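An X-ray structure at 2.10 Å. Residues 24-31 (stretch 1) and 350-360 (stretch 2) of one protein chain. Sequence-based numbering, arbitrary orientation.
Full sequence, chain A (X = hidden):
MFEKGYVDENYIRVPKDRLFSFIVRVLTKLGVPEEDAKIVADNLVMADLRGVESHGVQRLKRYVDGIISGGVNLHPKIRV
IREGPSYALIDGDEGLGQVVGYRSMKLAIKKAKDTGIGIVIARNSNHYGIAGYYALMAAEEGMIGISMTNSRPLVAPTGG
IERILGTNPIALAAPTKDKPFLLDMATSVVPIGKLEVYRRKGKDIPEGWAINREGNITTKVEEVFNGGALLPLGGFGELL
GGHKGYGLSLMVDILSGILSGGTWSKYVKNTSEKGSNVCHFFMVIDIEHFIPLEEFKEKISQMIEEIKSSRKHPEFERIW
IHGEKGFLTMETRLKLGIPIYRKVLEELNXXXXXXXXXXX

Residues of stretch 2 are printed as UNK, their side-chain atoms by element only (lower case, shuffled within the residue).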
# COMPACT_ATOMS: atom_id res chain seq x y z
N VAL A 24 21.53 -25.68 1.83
CA VAL A 24 20.88 -26.84 2.42
C VAL A 24 21.85 -27.67 3.27
O VAL A 24 21.46 -28.21 4.32
CB VAL A 24 20.25 -27.75 1.33
CG1 VAL A 24 19.73 -29.04 1.95
CG2 VAL A 24 19.09 -27.00 0.65
N ARG A 25 23.11 -27.76 2.83
CA ARG A 25 24.12 -28.51 3.58
C ARG A 25 24.35 -27.87 4.94
O ARG A 25 24.31 -28.54 5.98
CB ARG A 25 25.46 -28.53 2.84
CG ARG A 25 25.60 -29.58 1.77
CD ARG A 25 27.08 -29.88 1.50
NE ARG A 25 27.80 -28.75 0.92
CZ ARG A 25 27.59 -28.30 -0.32
NH1 ARG A 25 26.69 -28.88 -1.09
NH2 ARG A 25 28.30 -27.27 -0.78
N VAL A 26 24.59 -26.57 4.93
CA VAL A 26 24.84 -25.81 6.15
C VAL A 26 23.67 -25.91 7.13
O VAL A 26 23.86 -26.24 8.30
CB VAL A 26 25.09 -24.32 5.83
CG1 VAL A 26 25.24 -23.52 7.12
CG2 VAL A 26 26.33 -24.17 4.97
N LEU A 27 22.47 -25.64 6.64
CA LEU A 27 21.28 -25.67 7.48
C LEU A 27 20.97 -27.03 8.08
O LEU A 27 20.64 -27.12 9.26
CB LEU A 27 20.07 -25.14 6.70
CG LEU A 27 20.18 -23.67 6.27
CD1 LEU A 27 18.94 -23.28 5.48
CD2 LEU A 27 20.34 -22.76 7.49
N THR A 28 21.07 -28.10 7.28
CA THR A 28 20.78 -29.42 7.81
C THR A 28 21.86 -29.85 8.81
O THR A 28 21.57 -30.56 9.76
CB THR A 28 20.66 -30.48 6.68
OG1 THR A 28 21.81 -30.44 5.83
CG2 THR A 28 19.40 -30.22 5.87
N LYS A 29 23.09 -29.40 8.59
CA LYS A 29 24.20 -29.71 9.50
C LYS A 29 23.93 -29.07 10.87
O LYS A 29 24.40 -29.55 11.90
CB LYS A 29 25.52 -29.17 8.94
CG LYS A 29 26.75 -29.44 9.81
CD LYS A 29 27.08 -30.92 9.86
CE LYS A 29 28.31 -31.19 10.72
NZ LYS A 29 28.61 -32.64 10.79
N LEU A 30 23.17 -27.98 10.87
CA LEU A 30 22.84 -27.27 12.10
C LEU A 30 21.55 -27.80 12.75
O LEU A 30 21.09 -27.26 13.75
CB LEU A 30 22.71 -25.76 11.83
CG LEU A 30 24.01 -25.01 11.56
CD1 LEU A 30 23.71 -23.65 10.95
CD2 LEU A 30 24.78 -24.86 12.87
N GLY A 31 20.98 -28.85 12.17
CA GLY A 31 19.78 -29.43 12.74
C GLY A 31 18.46 -29.02 12.12
O GLY A 31 17.40 -29.44 12.61
N UNK A 350 33.86 -19.66 5.06
CA UNK A 350 34.23 -19.65 6.47
C UNK A 350 33.10 -20.32 7.26
O UNK A 350 33.35 -21.09 8.20
o UNK A 350 36.95 -18.18 9.30
o UNK A 350 35.96 -20.09 8.84
c UNK A 350 34.72 -18.09 8.45
c UNK A 350 34.44 -18.21 6.96
c UNK A 350 35.96 -18.84 8.90
N UNK A 351 31.86 -20.03 6.88
CA UNK A 351 30.70 -20.64 7.53
C UNK A 351 30.76 -22.15 7.32
O UNK A 351 30.48 -22.92 8.24
c UNK A 351 28.21 -21.01 7.35
c UNK A 351 27.84 -18.06 6.85
c UNK A 351 29.13 -18.67 7.39
c UNK A 351 29.37 -20.11 6.93
N UNK A 352 31.12 -22.56 6.11
CA UNK A 352 31.23 -23.98 5.78
C UNK A 352 32.29 -24.65 6.66
O UNK A 352 32.10 -25.77 7.14
c UNK A 352 31.58 -24.14 4.30
N UNK A 353 33.41 -23.96 6.88
CA UNK A 353 34.49 -24.48 7.70
C UNK A 353 34.04 -24.60 9.16
O UNK A 353 34.27 -25.62 9.81
c UNK A 353 35.72 -23.56 7.62
c UNK A 353 37.27 -22.27 6.13
c UNK A 353 36.27 -23.40 6.21
n UNK A 353 38.69 -20.92 4.57
c UNK A 353 37.73 -22.05 4.69
N UNK A 354 33.40 -23.55 9.66
CA UNK A 354 32.91 -23.53 11.04
C UNK A 354 31.97 -24.69 11.34
O UNK A 354 32.15 -25.41 12.33
c UNK A 354 32.19 -22.22 11.34
c UNK A 354 30.85 -20.82 12.96
n UNK A 354 30.45 -20.63 14.35
c UNK A 354 31.60 -22.14 12.74
c UNK A 354 29.49 -19.80 14.75
n UNK A 354 29.20 -19.69 16.04
n UNK A 354 28.82 -19.08 13.85
N UNK A 355 30.95 -24.87 10.50
CA UNK A 355 29.97 -25.93 10.71
C UNK A 355 30.46 -27.29 10.24
O UNK A 355 29.89 -28.32 10.60
c UNK A 355 28.63 -25.59 10.01
c UNK A 355 28.83 -25.54 8.50
c UNK A 355 28.09 -24.27 10.53
N UNK A 356 31.50 -27.30 9.42
CA UNK A 356 32.05 -28.56 8.95
C UNK A 356 31.40 -29.21 7.74
O UNK A 356 31.08 -30.39 7.78
N UNK A 357 31.21 -28.45 6.66
CA UNK A 357 30.63 -28.98 5.43
C UNK A 357 31.39 -28.43 4.22
O UNK A 357 32.13 -27.46 4.34
c UNK A 357 29.12 -28.60 5.26
c UNK A 357 28.96 -27.09 5.18
c UNK A 357 28.31 -29.17 6.41
N UNK A 358 31.20 -29.07 3.07
CA UNK A 358 31.85 -28.62 1.84
C UNK A 358 31.35 -27.22 1.51
O UNK A 358 30.15 -26.96 1.56
c UNK A 358 31.52 -29.56 0.68
c UNK A 358 32.27 -29.24 -0.61
o UNK A 358 31.38 -31.14 -1.76
c UNK A 358 31.67 -29.92 -1.83
o UNK A 358 31.50 -29.24 -2.87
N UNK A 359 32.27 -26.33 1.17
CA UNK A 359 31.89 -24.96 0.83
C UNK A 359 31.54 -24.79 -0.63
O UNK A 359 30.99 -25.70 -1.26
N UNK A 360 31.84 -23.62 -1.17
CA UNK A 360 31.56 -23.32 -2.57
C UNK A 360 32.82 -23.30 -3.42
O UNK A 360 32.85 -24.04 -4.43
OXT UNK A 360 33.76 -22.55 -3.07
c UNK A 360 30.85 -21.97 -2.70
c UNK A 360 29.38 -21.93 -2.28
c UNK A 360 28.86 -20.51 -2.39
c UNK A 360 28.58 -22.87 -3.17

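Position 350 carries three carbons, the third bearing two oxygens, and its side chain is out of reach of stretch 1: a carboxylate one methylene longer than aspartate, hence Glu350. At position 351 four carbons fork at the first, one arm being two carbons long; this beta-branched pattern is Ile351. Its CA-to-CB bond points toward stretch 1, and its CG2 lies 3.9 Å from CG1 of Val26.

Position 352 has a single side-chain carbon, so it is Ala352, directed sideways, its CB 5.3 Å from CG2 of Val26, too far for a contact. Position 353 shows four carbons in a row ending in nitrogen, which is Lys353; position 354 shows three carbons, a nitrogen, then a carbon with two more nitrogens, the guanidinium of Arg354. Both are exposed and out of reach of stretch 1.

Position 355 has one carbon carrying two others, aimed toward stretch 1: Val355. Its CG1 meets CD2 of Leu30 at 4.1 Å and its CG2 meets CG1 of Val26 at 4.3 Å, while its backbone O lies 3.3 Å from CE of Lys29.

Position 356 has no side-chain atoms and is the first residue to leave helical geometry, at phi 84° and psi 50°. A CB there would be jammed against the carbonyl O of position 355, as expected for Gly356. Position 357 repeats the three-carbon fork in an extended backbone (phi -138°, psi 164°) and is Val357; its CG2 sits 3.9 Å from CG2 of Val26, and its CG1 3.8 Å from CG of Lys29.

Position 358 again has three carbons, the third with two oxygens: Glu358. Its OE2 is over one face of the Arg25 guanidinium, 4.3 Å from NH2 of Arg25, so the charges are near each other but no N-H points at this oxygen. Position 359 lacks a side chain and is Gly359; an ideal CB would come within 3.4 Å of CB of Ala352. Position 360 has four carbons forked at the second, with OXT marking the chain terminus: Leu360.

The contact combines an apolar centre with a polar clasp. Val26 touches Ile351, Val355 and Val357, so its methyls bridge the last helical turn and the segment beyond it. The helix axes run 31° apart in direction and approach to 10.3 Å. Beyond the helix end, Arg25 donates from both NE and NH2 to the backbone O of Glu358, each at 3.0 Å, with angles of 148° and 147°. This bifurcated acceptor arrangement ties the C-terminal tail to the helix of stretch 1.

Stretch 2 (350-360) EIAKRVGVEGL
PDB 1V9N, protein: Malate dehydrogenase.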